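Local coordinates for putative uncharacterized protein (Mycobacterium avium, PDB 2Z6V) that is a sulfotransferase of uncertain physiological role that probably transfers sulfuryl groups to an acceptor molecule, at residues A[339-344]-A[407-412]; A[127-132]-A[349-354]; A[221-226]-A[253-258]. One frame throughout, in Å; residues are numbered along the deposited sequence.

How the interactions relate
All three contacts belong to a single α/β chain built on a five-stranded parallel sheet. Interactions 1 and 2 share helix 343-353: segment 339-344 runs from the end of helix 336-341 into the start of helix 343-353, and segment 349-354 covers the end of that helix. Their centres are 20 Å apart and their nearest atoms about 5 Å apart without touching. Interaction 3 lies nearer the centre of the chain, its centre 26 Å from that of interaction 2 and 29 Å from that of interaction 1. In sequence it is nested within the loop that interaction 2 closes, whereas the segments of interactions 1 and 2 alternate. The bound palmitic acid is nearby, about 7 Å from the side chain of H255.

Interaction 1: A[339-344]-A[407-412]; sequences MMRDPM and DIELEG
R341 and E409 form a surface salt bridge that ties a helix-to-helix junction of the sulfotransferase α/β fold to the C-terminal tail. R341 is the last residue of helix 336-341, D342 occupies the N-cap position of helix 343-353, and residues 407-412 run as an irregular, non-helical segment after helix 392-405. From CB the arginine leaves its helix toward the tail. CG lies beside the backbone N and anti to the carbonyl carbon (chi1 -68°), and from there the chain is extended to NE; none of the atoms from CB to NE comes within 4.2 Å of the tail segment. Contact begins at CZ, which lies 3.3 Å from E409 OE2. NH2 of R341 is nearer to E409 OE2, at 3.1 Å. NH1 also approaches this oxygen, but in addition gives a weak hydrogen bond to the carbonyl of H337, one turn back in its own helix. F378 adds a cation-pi contact to the same group.

E409 comes from the opposite direction on an extended chain. The carboxylate and guanidinium planes stand 74° apart, unlike a coplanar bidentate pair. Because OE2 lies over one guanidinium face, well out of its plane, no N-H of R341 points at it and the attraction is of charge only.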
loop_
_atom_site.group_PDB
_atom_site.type_symbol
_atom_site.label_atom_id
_atom_site.label_comp_id
_atom_site.label_asym_id
_atom_site.label_seq_id
_atom_site.Cartn_x
_atom_site.Cartn_y
_atom_site.Cartn_z
ATOM N N MET A 339 -6.848 13.379 13.786
ATOM C CA MET A 339 -5.669 12.579 14.070
ATOM C C MET A 339 -4.509 13.467 14.538
ATOM O O MET A 339 -3.625 13.012 15.263
ATOM C CB MET A 339 -5.273 11.807 12.809
ATOM C CG MET A 339 -4.786 10.399 13.065
ATOM S SD MET A 339 -6.009 9.401 13.945
ATOM C CE MET A 339 -4.934 8.336 14.946
ATOM N N MET A 340 -4.521 14.732 14.122
ATOM C CA MET A 340 -3.477 15.686 14.499
ATOM C C MET A 340 -3.734 16.316 15.866
ATOM O O MET A 340 -2.833 16.393 16.700
ATOM C CB MET A 340 -3.373 16.804 13.458
ATOM C CG MET A 340 -2.952 16.352 12.068
ATOM S SD MET A 340 -1.326 15.567 12.035
ATOM C CE MET A 340 -1.796 13.800 12.002
ATOM N N ARG A 341 -4.966 16.768 16.089
ATOM C CA ARG A 341 -5.341 17.407 17.348
ATOM C C ARG A 341 -5.446 16.458 18.535
ATOM O O ARG A 341 -5.164 16.846 19.667
ATOM C CB ARG A 341 -6.666 18.160 17.185
ATOM C CG ARG A 341 -6.570 19.380 16.281
ATOM C CD ARG A 341 -7.899 20.125 16.192
ATOM N NE ARG A 341 -7.756 21.419 15.526
ATOM C CZ ARG A 341 -7.410 21.577 14.252
ATOM N NH1 ARG A 341 -7.169 20.518 13.487
ATOM N NH2 ARG A 341 -7.295 22.798 13.744
ATOM N N ASP A 342 -5.849 15.217 18.293
ATOM C CA ASP A 342 -5.965 14.276 19.396
ATOM C C ASP A 342 -6.145 12.835 18.929
ATOM O O ASP A 342 -7.260 12.317 18.869
ATOM C CB ASP A 342 -7.128 14.695 20.300
ATOM C CG ASP A 342 -7.161 13.923 21.602
ATOM O OD1 ASP A 342 -6.157 13.242 21.921
ATOM O OD2 ASP A 342 -8.190 14.011 22.309
ATOM N N PRO A 343 -5.032 12.167 18.599
ATOM C CA PRO A 343 -5.050 10.779 18.136
ATOM C C PRO A 343 -5.572 9.776 19.169
ATOM O O PRO A 343 -6.297 8.842 18.813
ATOM C CB PRO A 343 -3.591 10.529 17.755
ATOM C CG PRO A 343 -2.846 11.416 18.701
ATOM C CD PRO A 343 -3.654 12.683 18.640
ATOM N N MET A 344 -5.205 9.959 20.436
ATOM C CA MET A 344 -5.660 9.045 21.477
ATOM C C MET A 344 -7.177 9.013 21.562
ATOM O O MET A 344 -7.765 7.979 21.882
ATOM C CB MET A 344 -5.073 9.426 22.840
ATOM C CG MET A 344 -3.641 8.969 23.034
ATOM S SD MET A 344 -3.406 7.242 22.533
ATOM C CE MET A 344 -3.984 6.358 23.978
ATOM N N ASP A 407 -17.652 15.578 6.690
ATOM C CA ASP A 407 -17.251 16.868 7.231
ATOM C C ASP A 407 -15.737 16.985 7.364
ATOM O O ASP A 407 -15.179 16.792 8.450
ATOM C CB ASP A 407 -17.928 17.070 8.589
ATOM C CG ASP A 407 -17.570 18.393 9.234
ATOM O OD1 ASP A 407 -17.718 19.442 8.565
ATOM O OD2 ASP A 407 -17.147 18.378 10.414
ATOM N N ILE A 408 -15.078 17.318 6.257
ATOM C CA ILE A 408 -13.624 17.436 6.239
ATOM C C ILE A 408 -13.120 18.864 6.385
ATOM O O ILE A 408 -13.532 19.764 5.651
ATOM C CB ILE A 408 -13.039 16.845 4.942
ATOM C CG1 ILE A 408 -13.394 15.358 4.849
ATOM C CG2 ILE A 408 -11.525 17.057 4.910
ATOM C CD1 ILE A 408 -12.897 14.684 3.595
ATOM N N GLU A 409 -12.210 19.053 7.334
ATOM C CA GLU A 409 -11.618 20.357 7.612
ATOM C C GLU A 409 -10.529 20.648 6.579
ATOM O O GLU A 409 -9.478 20.018 6.581
ATOM C CB GLU A 409 -11.033 20.342 9.024
ATOM C CG GLU A 409 -10.658 21.692 9.591
ATOM C CD GLU A 409 -10.528 21.646 11.108
ATOM O OE1 GLU A 409 -11.515 21.255 11.774
ATOM O OE2 GLU A 409 -9.446 21.995 11.631
ATOM N N LEU A 410 -10.782 21.603 5.694
ATOM C CA LEU A 410 -9.821 21.934 4.652
ATOM C C LEU A 410 -8.582 22.685 5.137
ATOM O O LEU A 410 -8.616 23.385 6.151
ATOM C CB LEU A 410 -10.511 22.735 3.551
ATOM C CG LEU A 410 -11.678 22.017 2.868
ATOM C CD1 LEU A 410 -12.230 22.902 1.763
ATOM C CD2 LEU A 410 -11.213 20.678 2.300
ATOM N N GLU A 411 -7.490 22.524 4.393
ATOM C CA GLU A 411 -6.209 23.163 4.703
ATOM C C GLU A 411 -5.831 24.118 3.563
ATOM O O GLU A 411 -4.651 24.337 3.294
ATOM C CB GLU A 411 -5.122 22.094 4.833
ATOM C CG GLU A 411 -5.455 20.946 5.770
ATOM C CD GLU A 411 -4.544 19.743 5.565
ATOM O OE1 GLU A 411 -4.673 19.064 4.525
ATOM O OE2 GLU A 411 -3.692 19.475 6.435
ATOM N N GLY A 412 -6.837 24.689 2.908
ATOM C CA GLY A 412 -6.594 25.573 1.782
ATOM C C GLY A 412 -6.138 27.001 2.005
ATOM O O GLY A 412 -5.990 27.458 3.141
#

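Interaction 2: A[127-132]-A[349-354]; sequences DQDPAR and RIYEWA
The carboxylate of D129 and the phenol ring of Y351 lie almost in one plane, only 6° apart, although they come from segments more than 200 residues apart in sequence. Y351 projects from the last turns of helix 343-353, and its OH donates a hydrogen bond of 2.5 Å to D129 OD2. At this resolution the length carries no further meaning, but the direction is informative: the hydroxyl meets the anti lone pair of OD2, on the side away from OD1, and OD2 lies at the ring edge.

The other oxygen works within its own turn. With CG anti to the backbone N, D129 presents OD1 to A131 N at 3.0 Å, with an N-H...O angle of 160°, which makes an Asx turn. A type I turn from D129 to R132 overlies it, closed by R132 N to D129 O. One carboxylate thus both shapes the link between helix 120-126 and edge strand 132-134 and joins that link to helix 343-353.

R132 lies alongside without bonding to Y351. Its chain bends at chi3, and the guanidinium, turned 82° from the phenol plane, has the hydroxyl at its edge. The 4.0 Å from R132 NE to Y351 OH is too long to count as a bond, and the strongest polar partner of this arginine is E356, through a salt bridge.

Both D129 oxygens are therefore engaged by donors in a buried setting, which would tend to favour the ionised carboxylate; R132 may contribute, although its charge is shared with E356.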
loop_
_atom_site.group_PDB
_atom_site.type_symbol
_atom_site.label_atom_id
_atom_site.label_comp_id
_atom_site.label_asym_id
_atom_site.label_seq_id
_atom_site.Cartn_x
_atom_site.Cartn_y
_atom_site.Cartn_z
ATOM N N ASP A 127 -0.532 -1.023 16.001
ATOM C CA ASP A 127 0.535 -2.007 16.084
ATOM C C ASP A 127 1.062 -2.131 17.509
ATOM O O ASP A 127 1.819 -3.052 17.817
ATOM C CB ASP A 127 1.666 -1.631 15.122
ATOM C CG ASP A 127 2.726 -2.717 15.008
ATOM O OD1 ASP A 127 2.363 -3.909 14.900
ATOM O OD2 ASP A 127 3.928 -2.376 15.011
ATOM N N GLN A 128 0.650 -1.201 18.372
ATOM C CA GLN A 128 1.058 -1.197 19.775
ATOM C C GLN A 128 0.250 -2.180 20.620
ATOM O O GLN A 128 0.609 -2.465 21.757
ATOM C CB GLN A 128 0.909 0.200 20.365
ATOM C CG GLN A 128 1.854 1.212 19.780
ATOM C CD GLN A 128 3.278 0.719 19.806
ATOM O OE1 GLN A 128 3.784 0.306 20.855
ATOM N NE2 GLN A 128 3.941 0.749 18.647
ATOM N N ASP A 129 -0.847 -2.682 20.067
ATOM C CA ASP A 129 -1.710 -3.639 20.761
ATOM C C ASP A 129 -1.127 -5.033 20.510
ATOM O O ASP A 129 -1.138 -5.520 19.380
ATOM C CB ASP A 129 -3.127 -3.550 20.189
ATOM C CG ASP A 129 -4.143 -4.305 21.016
ATOM O OD1 ASP A 129 -3.815 -5.410 21.505
ATOM O OD2 ASP A 129 -5.276 -3.794 21.162
ATOM N N PRO A 130 -0.611 -5.692 21.558
ATOM C CA PRO A 130 -0.028 -7.029 21.377
ATOM C C PRO A 130 -0.957 -8.128 20.862
ATOM O O PRO A 130 -0.491 -9.185 20.449
ATOM C CB PRO A 130 0.558 -7.346 22.758
ATOM C CG PRO A 130 -0.300 -6.545 23.693
ATOM C CD PRO A 130 -0.498 -5.245 22.958
ATOM N N ALA A 131 -2.264 -7.882 20.873
ATOM C CA ALA A 131 -3.229 -8.878 20.394
ATOM C C ALA A 131 -3.528 -8.675 18.909
ATOM O O ALA A 131 -4.206 -9.486 18.268
ATOM C CB ALA A 131 -4.515 -8.780 21.192
ATOM N N ARG A 132 -3.010 -7.579 18.372
ATOM C CA ARG A 132 -3.226 -7.247 16.976
ATOM C C ARG A 132 -1.967 -7.493 16.133
ATOM O O ARG A 132 -0.850 -7.224 16.578
ATOM C CB ARG A 132 -3.657 -5.788 16.889
ATOM C CG ARG A 132 -4.576 -5.492 15.742
ATOM C CD ARG A 132 -5.132 -4.093 15.873
ATOM N NE ARG A 132 -6.222 -4.004 16.840
ATOM C CZ ARG A 132 -7.365 -4.669 16.718
ATOM N NH1 ARG A 132 -7.556 -5.474 15.681
ATOM N NH2 ARG A 132 -8.327 -4.504 17.609
ATOM N N ARG A 349 -12.283 5.720 20.397
ATOM C CA ARG A 349 -13.515 5.637 19.630
ATOM C C ARG A 349 -13.462 4.511 18.609
ATOM O O ARG A 349 -14.488 3.908 18.291
ATOM C CB ARG A 349 -13.799 6.971 18.944
ATOM C CG ARG A 349 -14.321 8.024 19.906
ATOM C CD ARG A 349 -13.969 9.415 19.433
ATOM N NE ARG A 349 -14.531 9.674 18.119
ATOM C CZ ARG A 349 -13.933 10.405 17.191
ATOM N NH1 ARG A 349 -12.750 10.945 17.443
ATOM N NH2 ARG A 349 -14.522 10.592 16.017
ATOM N N ILE A 350 -12.272 4.231 18.089
ATOM C CA ILE A 350 -12.115 3.146 17.132
ATOM C C ILE A 350 -12.369 1.856 17.891
ATOM O O ILE A 350 -13.105 0.989 17.425
ATOM C CB ILE A 350 -10.693 3.101 16.534
ATOM C CG1 ILE A 350 -10.579 4.125 15.403
ATOM C CG2 ILE A 350 -10.367 1.688 16.029
ATOM C CD1 ILE A 350 -9.169 4.289 14.868
ATOM N N TYR A 351 -11.762 1.736 19.067
ATOM C CA TYR A 351 -11.945 0.538 19.868
ATOM C C TYR A 351 -13.404 0.349 20.296
ATOM O O TYR A 351 -13.910 -0.779 20.295
ATOM C CB TYR A 351 -11.019 0.558 21.085
ATOM C CG TYR A 351 -9.642 -0.018 20.810
ATOM C CD1 TYR A 351 -8.757 0.615 19.934
ATOM C CD2 TYR A 351 -9.225 -1.203 21.423
ATOM C CE1 TYR A 351 -7.493 0.086 19.675
ATOM C CE2 TYR A 351 -7.962 -1.742 21.170
ATOM C CZ TYR A 351 -7.102 -1.091 20.294
ATOM O OH TYR A 351 -5.858 -1.628 20.029
ATOM N N GLU A 352 -14.084 1.439 20.650
ATOM C CA GLU A 352 -15.490 1.346 21.046
ATOM C C GLU A 352 -16.283 0.832 19.853
ATOM O O GLU A 352 -17.068 -0.108 19.963
ATOM C CB GLU A 352 -16.049 2.711 21.443
ATOM C CG GLU A 352 -15.394 3.342 22.650
ATOM C CD GLU A 352 -15.893 4.758 22.889
ATOM O OE1 GLU A 352 -15.370 5.426 23.815
ATOM O OE2 GLU A 352 -16.808 5.198 22.146
ATOM N N TRP A 353 -16.060 1.474 18.712
ATOM C CA TRP A 353 -16.718 1.123 17.467
ATOM C C TRP A 353 -16.455 -0.326 17.078
ATOM O O TRP A 353 -17.363 -1.028 16.657
ATOM C CB TRP A 353 -16.233 2.062 16.369
ATOM C CG TRP A 353 -16.656 1.670 15.003
ATOM C CD1 TRP A 353 -17.877 1.863 14.435
ATOM C CD2 TRP A 353 -15.846 1.024 14.019
ATOM N NE1 TRP A 353 -17.879 1.378 13.151
ATOM C CE2 TRP A 353 -16.645 0.855 12.869
ATOM C CE3 TRP A 353 -14.518 0.571 13.997
ATOM C CZ2 TRP A 353 -16.164 0.254 11.704
ATOM C CZ3 TRP A 353 -14.036 -0.026 12.841
ATOM C CH2 TRP A 353 -14.859 -0.180 11.707
ATOM N N ALA A 354 -15.213 -0.779 17.215
ATOM C CA ALA A 354 -14.873 -2.158 16.882
ATOM C C ALA A 354 -15.278 -3.055 18.039
ATOM O O ALA A 354 -15.085 -4.266 18.001
ATOM C CB ALA A 354 -13.378 -2.288 16.627
#

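Interaction 3: A[221-226]-A[253-258]; sequences ADMSST and SVHIEA
M223 lays its methyl group over the imidazole of H255 where the N-terminal ends of two helices meet in the α/β fold. Helix 224-238 leads into strand 244-248 of the parallel sheet, and helix 256-262 follows that strand on the way to strand 267-272. The methionine is curled rather than extended: CG lies beside the backbone N, and further bends at chi2 and chi3 fold the tip back across the ring.

The geometry identifies a CH-pi contact. CE stands 3.6 Å from the centroid of the H255 ring and only 6° off its normal, while SD is farther, 4.1 Å from the same centroid and 21° off the normal, giving a sulfur-aromatic contact over that face. CG of M223 lies against one ring nitrogen, 3.5 Å from H255 ND1. V254 CB lies above the centre of the other face, so the ring is layered between the methionine and its own sequence neighbour; L217 and Y227 also touch H255.

H255 occupies the N-cap position of helix 256-262. In the first turn of that helix, A258 points its methyl at the base of the methionine, with A258 CB 3.6 Å from M223 CB, and it also approaches the start of the other helix near S224.

At that start, D222 OD1 accepts a capping bond from S224 N at 2.9 Å, nearly in line with the C-O bond, and a second, side-chain hydrogen bond from S224 OG, which approaches from 38° out of the carboxylate plane.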
loop_
_atom_site.group_PDB
_atom_site.type_symbol
_atom_site.label_atom_id
_atom_site.label_comp_id
_atom_site.label_asym_id
_atom_site.label_seq_id
_atom_site.Cartn_x
_atom_site.Cartn_y
_atom_site.Cartn_z
ATOM N N ALA A 221 -9.041 -5.306 -14.864
ATOM C CA ALA A 221 -8.518 -6.339 -13.981
ATOM C C ALA A 221 -9.540 -6.913 -13.003
ATOM O O ALA A 221 -10.288 -6.181 -12.346
ATOM C CB ALA A 221 -7.312 -5.801 -13.215
ATOM N N ASP A 222 -9.571 -8.238 -12.928
ATOM C CA ASP A 222 -10.451 -8.931 -12.003
ATOM C C ASP A 222 -9.605 -8.964 -10.745
ATOM O O ASP A 222 -8.555 -9.604 -10.721
ATOM C CB ASP A 222 -10.712 -10.352 -12.486
ATOM C CG ASP A 222 -11.659 -11.107 -11.581
ATOM O OD1 ASP A 222 -11.461 -11.083 -10.348
ATOM O OD2 ASP A 222 -12.600 -11.734 -12.109
ATOM N N MET A 223 -10.048 -8.288 -9.696
ATOM C CA MET A 223 -9.258 -8.233 -8.476
ATOM C C MET A 223 -9.395 -9.401 -7.496
ATOM O O MET A 223 -8.720 -9.433 -6.461
ATOM C CB MET A 223 -9.542 -6.911 -7.762
ATOM C CG MET A 223 -9.192 -5.673 -8.594
ATOM S SD MET A 223 -7.439 -5.587 -9.064
ATOM C CE MET A 223 -6.677 -5.481 -7.440
ATOM N N SER A 224 -10.233 -10.377 -7.825
ATOM C CA SER A 224 -10.440 -11.508 -6.931
ATOM C C SER A 224 -9.186 -12.341 -6.671
ATOM O O SER A 224 -8.908 -12.704 -5.529
ATOM C CB SER A 224 -11.577 -12.406 -7.453
ATOM O OG SER A 224 -11.227 -13.064 -8.658
ATOM N N SER A 225 -8.430 -12.653 -7.717
ATOM C CA SER A 225 -7.218 -13.446 -7.534
ATOM C C SER A 225 -6.296 -12.780 -6.513
ATOM O O SER A 225 -5.675 -13.448 -5.683
ATOM C CB SER A 225 -6.472 -13.600 -8.865
ATOM O OG SER A 225 -6.103 -12.340 -9.409
ATOM N N THR A 226 -6.229 -11.454 -6.574
ATOM C CA THR A 226 -5.375 -10.677 -5.691
ATOM C C THR A 226 -5.798 -10.723 -4.228
ATOM O O THR A 226 -4.989 -11.024 -3.346
ATOM C CB THR A 226 -5.331 -9.215 -6.139
ATOM O OG1 THR A 226 -5.052 -9.158 -7.547
ATOM C CG2 THR A 226 -4.266 -8.462 -5.356
ATOM N N SER A 253 -9.965 1.159 -1.314
ATOM C CA SER A 253 -11.183 1.915 -1.584
ATOM C C SER A 253 -11.630 1.678 -3.025
ATOM O O SER A 253 -12.807 1.479 -3.301
ATOM C CB SER A 253 -10.923 3.408 -1.365
ATOM O OG SER A 253 -9.782 3.830 -2.093
ATOM N N VAL A 254 -10.675 1.712 -3.943
ATOM C CA VAL A 254 -10.965 1.492 -5.346
ATOM C C VAL A 254 -11.479 0.069 -5.537
ATOM O O VAL A 254 -12.524 -0.151 -6.150
ATOM C CB VAL A 254 -9.694 1.693 -6.194
ATOM C CG1 VAL A 254 -9.989 1.424 -7.652
ATOM C CG2 VAL A 254 -9.165 3.114 -5.996
ATOM N N HIS A 255 -10.749 -0.893 -4.989
ATOM C CA HIS A 255 -11.106 -2.300 -5.108
ATOM C C HIS A 255 -11.995 -2.793 -3.964
ATOM O O HIS A 255 -12.017 -3.992 -3.670
ATOM C CB HIS A 255 -9.828 -3.147 -5.145
ATOM C CG HIS A 255 -8.772 -2.608 -6.060
ATOM N ND1 HIS A 255 -9.001 -2.359 -7.395
ATOM C CD2 HIS A 255 -7.486 -2.254 -5.826
ATOM C CE1 HIS A 255 -7.902 -1.874 -7.945
ATOM N NE2 HIS A 255 -6.968 -1.801 -7.015
ATOM N N ILE A 256 -12.743 -1.891 -3.334
ATOM C CA ILE A 256 -13.574 -2.283 -2.195
ATOM C C ILE A 256 -14.552 -3.431 -2.448
ATOM O O ILE A 256 -14.873 -4.190 -1.528
ATOM C CB ILE A 256 -14.335 -1.072 -1.609
ATOM C CG1 ILE A 256 -14.957 -1.466 -0.265
ATOM C CG2 ILE A 256 -15.371 -0.571 -2.600
ATOM C CD1 ILE A 256 -15.313 -0.292 0.613
ATOM N N GLU A 257 -15.010 -3.578 -3.686
ATOM C CA GLU A 257 -15.930 -4.660 -4.011
ATOM C C GLU A 257 -15.276 -6.046 -3.916
ATOM O O GLU A 257 -15.881 -6.989 -3.402
ATOM C CB GLU A 257 -16.528 -4.462 -5.406
ATOM C CG GLU A 257 -17.539 -3.313 -5.516
ATOM C CD GLU A 257 -18.522 -3.256 -4.342
ATOM O OE1 GLU A 257 -18.796 -4.317 -3.739
ATOM O OE2 GLU A 257 -19.027 -2.154 -4.031
ATOM N N ALA A 258 -14.047 -6.177 -4.406
ATOM C CA ALA A 258 -13.358 -7.464 -4.350
ATOM C C ALA A 258 -12.937 -7.768 -2.910
ATOM O O ALA A 258 -12.951 -8.924 -2.475
ATOM C CB ALA A 258 -12.140 -7.454 -5.268
#